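Side-chain contacts in fructooligosaccharide ABC transporter substrate-binding protein FusA (Streptococcus pneumoniae, PDB 5G5Y), which binds kestose, nystose and longer fructooligosaccharides, but not sucrose, for import by the FusABC-MsmK transporter, of which it is a part: residues 36-41 and 323-328; 159-164 and 234-239; 166-171 and 180-185. One frame throughout, in Å; residues are numbered along the deposited sequence.

Contact 1 of 3, residues 36-41 and 323-328; sequences IDWTNY and AKWIDA. With ZN (zinc ion), chain L.
Ile36 and Trp325 make most of this contact, and the isoleucine can be traced branch by branch. From CB, which points toward the helix, CG1 leaves anti to the carbonyl carbon (chi1 -53°) and comes within 3.9 Å of Trp325 NE1. One bond further, CD1 lies over a face of the indole, off-centre toward its rim, and forms a CH-pi contact 4.2 Å from the centroid of the five-membered ring of Trp325. The other branch turns back along its own strand: CG2 sits 3.3 Å above the plane of the Trp38 ring, over its centre. In this way a helix is fastened to the border strand of a mixed sheet, as in the alpha/beta lobes of solute-binding proteins; Phe7, on the neighbouring strand 3-10, meets Trp325 edge-to-face. The two indoles also approach each other directly, Trp38 CH2 lying 4.3 Å from Trp325 CH2, while Trp38 NE1 is hydrogen-bonded to Asn20. Between Ile36 and Trp38, Asp37 projects from the other side of the strand, where its OD1 binds a zinc ion at 2.1 Å. Five waters complete the six ligands, and one of them also donates to Asp37 OD2.

Contact 2 of 3, residues 159-164 and 234-239; sequences DLIKVL and IRQLQE
Segments 159-164 and 234-239, parts of helices 157-169 and 225-239, run nearly alongside each other in the same direction, their axes approaching to 11.2 Å at an angle of 21°. The backbones come nearest at Ile161 and Leu237, whose CA atoms are 7.1 Å apart. This is a pair of near-parallel helices in a layer against a mixed beta sheet, in the alpha/beta lobe of the binding protein that contains strand 181-183. With the axes so far apart, the ends of apolar side chains have to span the gap.

Leu237 does most of this work. With CG swung beside the backbone N (chi1 -54°), the end of the side chain comes nearer although CB does not aim at the partner helix. There CD2 reaches two residues one turn apart on the other helix: Ile161 CG1 at 3.8 Å and Leu164 CD1 at 3.9 Å. The contact is thus one methyl touching two branched side chains at an oblique angle. Phe183 of strand 181-183 touches both Leu164 and Leu237 and so joins the pair to the sheet, while Phe233 adds to the packing around Leu160 and Ile161.

Toward the margin, the extended chain of Gln236 crosses Ile161 at about a right angle. Its amide NE2 approaches CD1 of Ile161 to 4.0 Å, a van der Waals touch between the amide nitrogen and a methyl.

Within segment 234-239, Arg235 folds against the residue one turn later. The CG of Glu239 lies 3.2 Å above one face of the guanidinium, and the two residues form a salt bridge in which Arg235 NE donates to Glu239 OE2 over 2.9 Å, meeting the anti side of that oxygen along a bent path, with an N-H...O angle of 135°.

Contact 3 of 3, residues 166-171 and 180-185; sequences AFKNGD and EIPFSF. With CA (calcium ion), chain C.
The carboxylates of Asp171 and Glu180 meet at one calcium ion with their planes 79° apart. Asp171 gives a single oxygen, OD1, at 2.1 Å, while its OD2 is hydrogen-bonded to Gly176 N; Glu180 chelates with both, OE1 lying 2.6 Å from the metal. Asp171 OD1 and Glu180 OE2 are thereby brought within 3.2 Å of each other, a closeness the cation probably makes tolerable by offsetting their charge. The third flat group, the Phe167 ring, has Pro182 O at its edge, near the ring plane. A bend at chi2 (84°) curls Glu180 round to the metal after its CB has passed 3.3 Å from Phe167 O. Farther along, Pro182 CG rests 3.8 Å from Lys168 CB. One water bridges the segments: it donates to Lys168 O and Glu180 OE1 and accepts from Asp171 N. Asn173, Asn175, Glu177 through its backbone oxygen, and Asp179 complete the coordination. A calcium-binding site of the protein is essential for substrate translocation. Ligands on alternate residues from Asp171 to Asp179, then a bidentate glutamate at the next position, recall the EF-hand calcium loop, though the glutamate comes earlier than in the canonical one.

Overall arrangement
Along the chain the three contacts are nested: contact 3 lies inside the loop closed by contact 2, and both lie inside the long loop closed by contact 1. Contacts 2 and 3 are neighbours, their centres 10 Å apart; they share helix 157-169 and touch where Leu164 packs against Pro182 and Phe183 of strand 181-183. The calcium loop follows directly on helix 157-169, one of the two helices of contact 2. Contact 1 belongs to a different sheet on the opposite side of the chain's centre, its centre about 54 to 55 Å from those of the others. This separation matches the two-lobed build of solute-binding proteins, in which the sugar is held between lobes and the chain passes back and forth.

Contact 1 of 3, residues 36-41 and 323-328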
loop_
_atom_site.group_PDB
_atom_site.type_symbol
_atom_site.label_atom_id
_atom_site.label_comp_id
_atom_site.label_asym_id
_atom_site.label_seq_id
_atom_site.Cartn_x
_atom_site.Cartn_y
_atom_site.Cartn_z
ATOM N N ILE A 36 27.850 14.638 -1.891
ATOM C CA ILE A 36 26.659 15.155 -1.244
ATOM C C ILE A 36 26.964 15.518 0.198
ATOM O O ILE A 36 27.458 14.688 0.971
ATOM C CB ILE A 36 25.482 14.157 -1.266
ATOM C CG1 ILE A 36 25.219 13.673 -2.712
ATOM C CG2 ILE A 36 24.218 14.822 -0.701
ATOM C CD1 ILE A 36 24.901 14.800 -3.688
ATOM N N ASP A 37 26.668 16.759 0.531
ATOM C CA ASP A 37 26.709 17.221 1.889
ATOM C C ASP A 37 25.294 17.077 2.457
ATOM O O ASP A 37 24.398 17.865 2.119
ATOM C CB ASP A 37 27.184 18.665 1.995
ATOM C CG ASP A 37 27.300 19.104 3.439
ATOM O OD1 ASP A 37 27.445 18.218 4.289
ATOM O OD2 ASP A 37 27.284 20.299 3.723
ATOM N N TRP A 38 25.109 16.078 3.310
ATOM C CA TRP A 38 23.760 15.725 3.777
ATOM C C TRP A 38 23.339 16.477 5.012
ATOM O O TRP A 38 24.146 16.637 5.951
ATOM C CB TRP A 38 23.631 14.239 4.094
ATOM C CG TRP A 38 23.934 13.345 2.968
ATOM C CD1 TRP A 38 25.148 12.786 2.667
ATOM C CD2 TRP A 38 23.027 12.908 1.939
ATOM N NE1 TRP A 38 25.045 12.041 1.545
ATOM C CE2 TRP A 38 23.758 12.079 1.079
ATOM C CE3 TRP A 38 21.669 13.125 1.678
ATOM C CZ2 TRP A 38 23.180 11.476 -0.070
ATOM C CZ3 TRP A 38 21.099 12.524 0.532
ATOM C CH2 TRP A 38 21.852 11.704 -0.299
ATOM N N THR A 39 22.056 16.871 5.030
ATOM C CA THR A 39 21.376 17.291 6.257
ATOM C C THR A 39 20.424 16.161 6.526
ATOM O O THR A 39 19.384 16.051 5.847
ATOM C CB THR A 39 20.634 18.641 6.088
ATOM O OG1 THR A 39 21.575 19.666 5.802
ATOM C CG2 THR A 39 19.868 19.033 7.358
ATOM N N ASN A 40 20.773 15.300 7.484
ATOM C CA ASN A 40 20.085 14.060 7.685
ATOM C C ASN A 40 19.215 14.084 8.935
ATOM O O ASN A 40 19.751 14.022 10.055
ATOM C CB ASN A 40 21.113 12.947 7.792
ATOM C CG ASN A 40 20.515 11.572 7.924
ATOM O OD1 ASN A 40 19.369 11.325 7.540
ATOM N ND2 ASN A 40 21.298 10.649 8.454
ATOM N N TYR A 41 17.893 14.138 8.742
ATOM C CA TYR A 41 16.951 14.108 9.866
ATOM C C TYR A 41 16.405 12.714 10.078
ATOM O O TYR A 41 15.748 12.147 9.203
ATOM C CB TYR A 41 15.843 15.114 9.652
ATOM C CG TYR A 41 16.308 16.538 9.555
ATOM C CD1 TYR A 41 17.236 17.084 10.471
ATOM C CD2 TYR A 41 15.777 17.390 8.583
ATOM C CE1 TYR A 41 17.633 18.405 10.377
ATOM C CE2 TYR A 41 16.160 18.706 8.466
ATOM C CZ TYR A 41 17.078 19.234 9.379
ATOM O OH TYR A 41 17.438 20.572 9.244
ATOM N N ALA A 323 19.911 16.971 -11.833
ATOM C CA ALA A 323 19.073 16.072 -12.639
ATOM C C ALA A 323 19.809 14.798 -13.030
ATOM O O ALA A 323 19.238 13.721 -12.975
ATOM C CB ALA A 323 18.546 16.773 -13.882
ATOM N N LYS A 324 21.084 14.929 -13.406
ATOM C CA LYS A 324 21.920 13.783 -13.688
ATOM C C LYS A 324 22.204 12.892 -12.494
ATOM O O LYS A 324 22.231 11.668 -12.636
ATOM C CB LYS A 324 23.227 14.224 -14.413
ATOM C CG LYS A 324 22.900 14.721 -15.810
ATOM C CD LYS A 324 24.114 15.255 -16.606
ATOM C CE LYS A 324 23.646 15.530 -18.032
ATOM N NZ LYS A 324 24.769 16.097 -18.837
ATOM N N TRP A 325 22.422 13.478 -11.325
ATOM C CA TRP A 325 22.574 12.723 -10.093
ATOM C C TRP A 325 21.263 11.963 -9.814
ATOM O O TRP A 325 21.287 10.757 -9.524
ATOM C CB TRP A 325 22.911 13.651 -8.909
ATOM C CG TRP A 325 23.269 12.919 -7.688
ATOM C CD1 TRP A 325 24.516 12.592 -7.285
ATOM C CD2 TRP A 325 22.364 12.366 -6.698
ATOM N NE1 TRP A 325 24.469 11.882 -6.113
ATOM C CE2 TRP A 325 23.161 11.708 -5.740
ATOM C CE3 TRP A 325 20.972 12.329 -6.559
ATOM C CZ2 TRP A 325 22.616 11.051 -4.627
ATOM C CZ3 TRP A 325 20.423 11.659 -5.462
ATOM C CH2 TRP A 325 21.244 11.053 -4.496
ATOM N N ILE A 326 20.142 12.640 -9.945
ATOM C CA ILE A 326 18.828 11.971 -9.708
ATOM C C ILE A 326 18.639 10.857 -10.746
ATOM O O ILE A 326 18.218 9.713 -10.412
ATOM C CB ILE A 326 17.648 12.954 -9.739
ATOM C CG1 ILE A 326 17.758 13.939 -8.585
ATOM C CG2 ILE A 326 16.293 12.205 -9.611
ATOM C CD1 ILE A 326 16.888 15.169 -8.698
ATOM N N ASP A 327 18.975 11.133 -12.004
ATOM C CA ASP A 327 18.823 10.077 -13.015
ATOM C C ASP A 327 19.648 8.788 -12.767
ATOM O O ASP A 327 19.163 7.680 -13.084
ATOM C CB ASP A 327 19.014 10.596 -14.421
ATOM C CG ASP A 327 18.356 9.705 -15.436
ATOM O OD1 ASP A 327 17.129 9.434 -15.286
ATOM O OD2 ASP A 327 19.084 9.234 -16.333
ATOM N N ALA A 328 20.815 8.903 -12.122
ATOM C CA ALA A 328 21.628 7.743 -11.790
ATOM C C ALA A 328 20.844 6.833 -10.806
ATOM O O ALA A 328 21.044 5.620 -10.798
ATOM C CB ALA A 328 22.942 8.197 -11.221
HETATM ZN ZN ZN L . 27.566 18.500 6.351
HETATM O O HOH W 1 28.401 20.470 6.369
HETATM O O HOH W 2 26.916 16.321 6.979
HETATM O O HOH W 3 25.644 19.581 6.538
HETATM O O HOH W 4 27.379 19.000 8.715
HETATM O O HOH W 5 29.543 17.316 6.729
#

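Contact 2 of 3, residues 159-164 and 234-239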
loop_
_atom_site.group_PDB
_atom_site.type_symbol
_atom_site.label_atom_id
_atom_site.label_comp_id
_atom_site.label_asym_id
_atom_site.label_seq_id
_atom_site.Cartn_x
_atom_site.Cartn_y
_atom_site.Cartn_z
ATOM N N ASP A 159 -21.891 -22.012 3.572
ATOM C CA ASP A 159 -20.911 -23.001 4.098
ATOM C C ASP A 159 -20.048 -22.433 5.185
ATOM O O ASP A 159 -19.755 -23.118 6.202
ATOM C CB ASP A 159 -19.920 -23.505 3.032
ATOM C CG ASP A 159 -20.548 -24.344 1.961
ATOM O OD1 ASP A 159 -21.658 -24.878 2.169
ATOM O OD2 ASP A 159 -19.899 -24.469 0.884
ATOM N N LEU A 160 -19.617 -21.185 5.005
ATOM C CA LEU A 160 -18.781 -20.539 6.003
ATOM C C LEU A 160 -19.530 -20.424 7.320
ATOM O O LEU A 160 -18.965 -20.655 8.364
ATOM C CB LEU A 160 -18.316 -19.144 5.542
ATOM C CG LEU A 160 -17.456 -18.344 6.520
ATOM C CD1 LEU A 160 -16.154 -19.078 6.896
ATOM C CD2 LEU A 160 -17.173 -16.962 5.988
ATOM N N ILE A 161 -20.797 -20.036 7.283
ATOM C CA ILE A 161 -21.562 -19.972 8.531
ATOM C C ILE A 161 -21.527 -21.365 9.247
ATOM O O ILE A 161 -21.235 -21.419 10.438
ATOM C CB ILE A 161 -23.004 -19.521 8.294
ATOM C CG1 ILE A 161 -23.048 -18.049 7.867
ATOM C CG2 ILE A 161 -23.824 -19.684 9.571
ATOM C CD1 ILE A 161 -24.392 -17.602 7.330
ATOM N N LYS A 162 -21.756 -22.448 8.494
ATOM C CA LYS A 162 -21.779 -23.834 9.044
ATOM C C LYS A 162 -20.427 -24.226 9.632
ATOM O O LYS A 162 -20.341 -24.734 10.735
ATOM C CB LYS A 162 -22.209 -24.869 7.985
ATOM C CG LYS A 162 -23.627 -24.693 7.428
ATOM C CD LYS A 162 -24.014 -25.813 6.458
ATOM C CE LYS A 162 -25.185 -25.435 5.536
ATOM N NZ LYS A 162 -24.749 -24.760 4.263
ATOM N N VAL A 163 -19.347 -23.910 8.929
ATOM C CA VAL A 163 -18.007 -24.116 9.463
ATOM C C VAL A 163 -17.709 -23.322 10.725
ATOM O O VAL A 163 -17.085 -23.841 11.674
ATOM C CB VAL A 163 -16.947 -23.820 8.357
ATOM C CG1 VAL A 163 -15.564 -23.589 8.920
ATOM C CG2 VAL A 163 -16.947 -24.958 7.376
ATOM N N LEU A 164 -18.095 -22.042 10.751
ATOM C CA LEU A 164 -17.855 -21.252 11.941
ATOM C C LEU A 164 -18.648 -21.794 13.163
ATOM O O LEU A 164 -18.162 -21.744 14.295
ATOM C CB LEU A 164 -18.211 -19.775 11.697
ATOM C CG LEU A 164 -17.369 -19.082 10.599
ATOM C CD1 LEU A 164 -17.925 -17.708 10.319
ATOM C CD2 LEU A 164 -15.901 -18.986 10.954
ATOM N N ILE A 234 -22.496 -10.167 7.939
ATOM C CA ILE A 234 -21.670 -10.069 9.130
ATOM C C ILE A 234 -22.606 -10.008 10.383
ATOM O O ILE A 234 -22.298 -10.639 11.418
ATOM C CB ILE A 234 -20.703 -8.874 9.078
ATOM C CG1 ILE A 234 -19.783 -8.941 7.823
ATOM C CG2 ILE A 234 -19.840 -8.827 10.348
ATOM C CD1 ILE A 234 -18.952 -10.192 7.686
ATOM N N ARG A 235 -23.721 -9.292 10.269
ATOM C CA ARG A 235 -24.765 -9.312 11.344
ATOM C C ARG A 235 -25.257 -10.740 11.704
ATOM O O ARG A 235 -25.424 -11.067 12.875
ATOM C CB ARG A 235 -25.923 -8.415 10.980
ATOM C CG ARG A 235 -27.120 -8.507 11.915
ATOM C CD ARG A 235 -26.804 -8.082 13.330
ATOM N NE ARG A 235 -27.972 -8.271 14.206
ATOM C CZ ARG A 235 -27.991 -8.042 15.520
ATOM N NH1 ARG A 235 -26.929 -7.597 16.151
ATOM N NH2 ARG A 235 -29.100 -8.284 16.217
ATOM N N GLN A 236 -25.504 -11.556 10.700
ATOM C CA GLN A 236 -25.821 -12.974 10.913
ATOM C C GLN A 236 -24.756 -13.671 11.720
ATOM O O GLN A 236 -25.092 -14.388 12.667
ATOM C CB GLN A 236 -25.993 -13.730 9.607
ATOM C CG GLN A 236 -27.247 -13.439 8.819
ATOM C CD GLN A 236 -27.248 -14.254 7.517
ATOM O OE1 GLN A 236 -26.761 -13.797 6.482
ATOM N NE2 GLN A 236 -27.741 -15.480 7.588
ATOM N N LEU A 237 -23.478 -13.445 11.391
ATOM C CA LEU A 237 -22.393 -14.006 12.200
ATOM C C LEU A 237 -22.445 -13.522 13.629
ATOM O O LEU A 237 -22.239 -14.328 14.558
ATOM C CB LEU A 237 -20.992 -13.693 11.645
ATOM C CG LEU A 237 -20.764 -14.072 10.201
ATOM C CD1 LEU A 237 -19.313 -13.757 9.788
ATOM C CD2 LEU A 237 -21.116 -15.518 9.938
ATOM N N GLN A 238 -22.687 -12.229 13.828
ATOM C CA GLN A 238 -22.772 -11.682 15.164
ATOM C C GLN A 238 -23.923 -12.345 15.949
ATOM O O GLN A 238 -23.752 -12.690 17.127
ATOM C CB GLN A 238 -22.987 -10.164 15.124
ATOM C CG GLN A 238 -23.169 -9.484 16.486
ATOM C CD GLN A 238 -21.945 -9.513 17.374
ATOM O OE1 GLN A 238 -20.811 -9.757 16.933
ATOM N NE2 GLN A 238 -22.164 -9.219 18.644
ATOM N N GLU A 239 -25.084 -12.472 15.319
ATOM C CA GLU A 239 -26.285 -13.016 16.003
ATOM C C GLU A 239 -26.059 -14.470 16.410
ATOM O O GLU A 239 -26.570 -14.906 17.441
ATOM C CB GLU A 239 -27.499 -12.936 15.105
ATOM C CG GLU A 239 -28.047 -11.533 14.907
ATOM C CD GLU A 239 -29.199 -11.504 13.902
ATOM O OE1 GLU A 239 -29.607 -12.562 13.424
ATOM O OE2 GLU A 239 -29.733 -10.431 13.590
#

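Contact 3 of 3, residues 166-171 and 180-185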
loop_
_atom_site.group_PDB
_atom_site.type_symbol
_atom_site.label_atom_id
_atom_site.label_comp_id
_atom_site.label_asym_id
_atom_site.label_seq_id
_atom_site.Cartn_x
_atom_site.Cartn_y
_atom_site.Cartn_z
ATOM N N ALA A 166 -19.471 -24.936 13.680
ATOM C CA ALA A 166 -18.679 -26.133 14.074
ATOM C C ALA A 166 -17.413 -25.751 14.844
ATOM O O ALA A 166 -17.089 -26.376 15.866
ATOM C CB ALA A 166 -18.354 -26.987 12.860
ATOM N N PHE A 167 -16.714 -24.700 14.405
ATOM C CA PHE A 167 -15.611 -24.147 15.190
ATOM C C PHE A 167 -16.077 -23.655 16.564
ATOM O O PHE A 167 -15.365 -23.799 17.555
ATOM C CB PHE A 167 -14.944 -22.938 14.499
ATOM C CG PHE A 167 -14.180 -23.249 13.234
ATOM C CD1 PHE A 167 -13.850 -24.559 12.837
ATOM C CD2 PHE A 167 -13.712 -22.193 12.466
ATOM C CE1 PHE A 167 -13.127 -24.786 11.680
ATOM C CE2 PHE A 167 -12.973 -22.419 11.312
ATOM C CZ PHE A 167 -12.666 -23.709 10.925
ATOM N N LYS A 168 -17.236 -23.006 16.612
ATOM C CA LYS A 168 -17.743 -22.471 17.884
ATOM C C LYS A 168 -18.033 -23.592 18.888
ATOM O O LYS A 168 -17.631 -23.497 20.032
ATOM C CB LYS A 168 -19.009 -21.626 17.662
ATOM C CG LYS A 168 -19.462 -20.783 18.856
ATOM C CD LYS A 168 -20.879 -20.270 18.618
ATOM C CE LYS A 168 -21.606 -19.914 19.884
ATOM N NZ LYS A 168 -20.972 -18.735 20.527
ATOM N N ASN A 169 -18.750 -24.616 18.434
ATOM C CA ASN A 169 -19.354 -25.635 19.314
ATOM C C ASN A 169 -18.593 -26.957 19.341
ATOM O O ASN A 169 -18.879 -27.799 20.182
ATOM C CB ASN A 169 -20.771 -25.955 18.833
ATOM C CG ASN A 169 -21.660 -24.721 18.757
ATOM O OD1 ASN A 169 -21.595 -23.853 19.610
ATOM N ND2 ASN A 169 -22.488 -24.643 17.711
ATOM N N GLY A 170 -17.691 -27.179 18.388
ATOM C CA GLY A 170 -17.075 -28.499 18.193
ATOM C C GLY A 170 -15.773 -28.744 18.920
ATOM O O GLY A 170 -15.202 -29.813 18.783
ATOM N N ASP A 171 -15.268 -27.754 19.645
ATOM C CA ASP A 171 -13.989 -27.853 20.328
ATOM C C ASP A 171 -12.876 -28.487 19.452
ATOM O O ASP A 171 -12.292 -29.512 19.819
ATOM C CB ASP A 171 -14.168 -28.589 21.675
ATOM C CG ASP A 171 -12.892 -28.621 22.510
ATOM O OD1 ASP A 171 -12.165 -27.589 22.548
ATOM O OD2 ASP A 171 -12.624 -29.684 23.143
ATOM N N GLU A 180 -12.502 -21.349 21.309
ATOM C CA GLU A 180 -12.377 -21.053 19.874
ATOM C C GLU A 180 -13.125 -19.731 19.555
ATOM O O GLU A 180 -14.287 -19.544 19.967
ATOM C CB GLU A 180 -12.929 -22.208 19.034
ATOM C CG GLU A 180 -12.067 -23.470 18.969
ATOM C CD GLU A 180 -12.239 -24.458 20.139
ATOM O OE1 GLU A 180 -13.051 -24.195 21.054
ATOM O OE2 GLU A 180 -11.556 -25.525 20.143
ATOM N N ILE A 181 -12.432 -18.818 18.878
ATOM C CA ILE A 181 -13.011 -17.564 18.402
ATOM C C ILE A 181 -13.227 -17.813 16.915
ATOM O O ILE A 181 -12.261 -17.827 16.164
ATOM C CB ILE A 181 -12.075 -16.370 18.632
ATOM C CG1 ILE A 181 -11.722 -16.245 20.124
ATOM C CG2 ILE A 181 -12.732 -15.073 18.132
ATOM C CD1 ILE A 181 -10.688 -15.196 20.451
ATOM N N PRO A 182 -14.470 -18.058 16.489
ATOM C CA PRO A 182 -14.640 -18.458 15.096
ATOM C C PRO A 182 -14.171 -17.453 14.048
ATOM O O PRO A 182 -13.550 -17.859 13.055
ATOM C CB PRO A 182 -16.144 -18.697 14.990
ATOM C CG PRO A 182 -16.519 -19.089 16.418
ATOM C CD PRO A 182 -15.739 -18.163 17.246
ATOM N N PHE A 183 -14.499 -16.174 14.260
ATOM C CA PHE A 183 -14.294 -15.100 13.250
ATOM C C PHE A 183 -13.801 -13.837 13.947
ATOM O O PHE A 183 -14.417 -13.371 14.891
ATOM C CB PHE A 183 -15.648 -14.861 12.573
ATOM C CG PHE A 183 -15.621 -14.003 11.342
ATOM C CD1 PHE A 183 -15.399 -14.567 10.087
ATOM C CD2 PHE A 183 -15.970 -12.651 11.403
ATOM C CE1 PHE A 183 -15.441 -13.802 8.933
ATOM C CE2 PHE A 183 -16.017 -11.882 10.233
ATOM C CZ PHE A 183 -15.747 -12.458 9.020
ATOM N N SER A 184 -12.662 -13.295 13.504
ATOM C CA SER A 184 -12.113 -12.086 14.098
ATOM C C SER A 184 -11.519 -11.168 13.046
ATOM O O SER A 184 -11.233 -11.584 11.930
ATOM C CB SER A 184 -11.047 -12.417 15.143
ATOM O OG SER A 184 -10.854 -11.291 15.969
ATOM N N PHE A 185 -11.379 -9.913 13.433
ATOM C CA PHE A 185 -10.881 -8.854 12.590
ATOM C C PHE A 185 -10.619 -7.680 13.468
ATOM O O PHE A 185 -11.016 -7.664 14.662
ATOM C CB PHE A 185 -11.925 -8.505 11.516
ATOM C CG PHE A 185 -13.310 -8.245 12.079
ATOM C CD1 PHE A 185 -13.665 -6.983 12.565
ATOM C CD2 PHE A 185 -14.234 -9.262 12.129
ATOM C CE1 PHE A 185 -14.962 -6.753 13.088
ATOM C CE2 PHE A 185 -15.530 -9.034 12.636
ATOM C CZ PHE A 185 -15.887 -7.780 13.115
HETATM CA CA CA C . -11.566 -25.602 22.696
HETATM O O HOH W 6 -16.090 -21.189 21.224
HETATM O O HOH W 7 -15.571 -25.195 20.760
#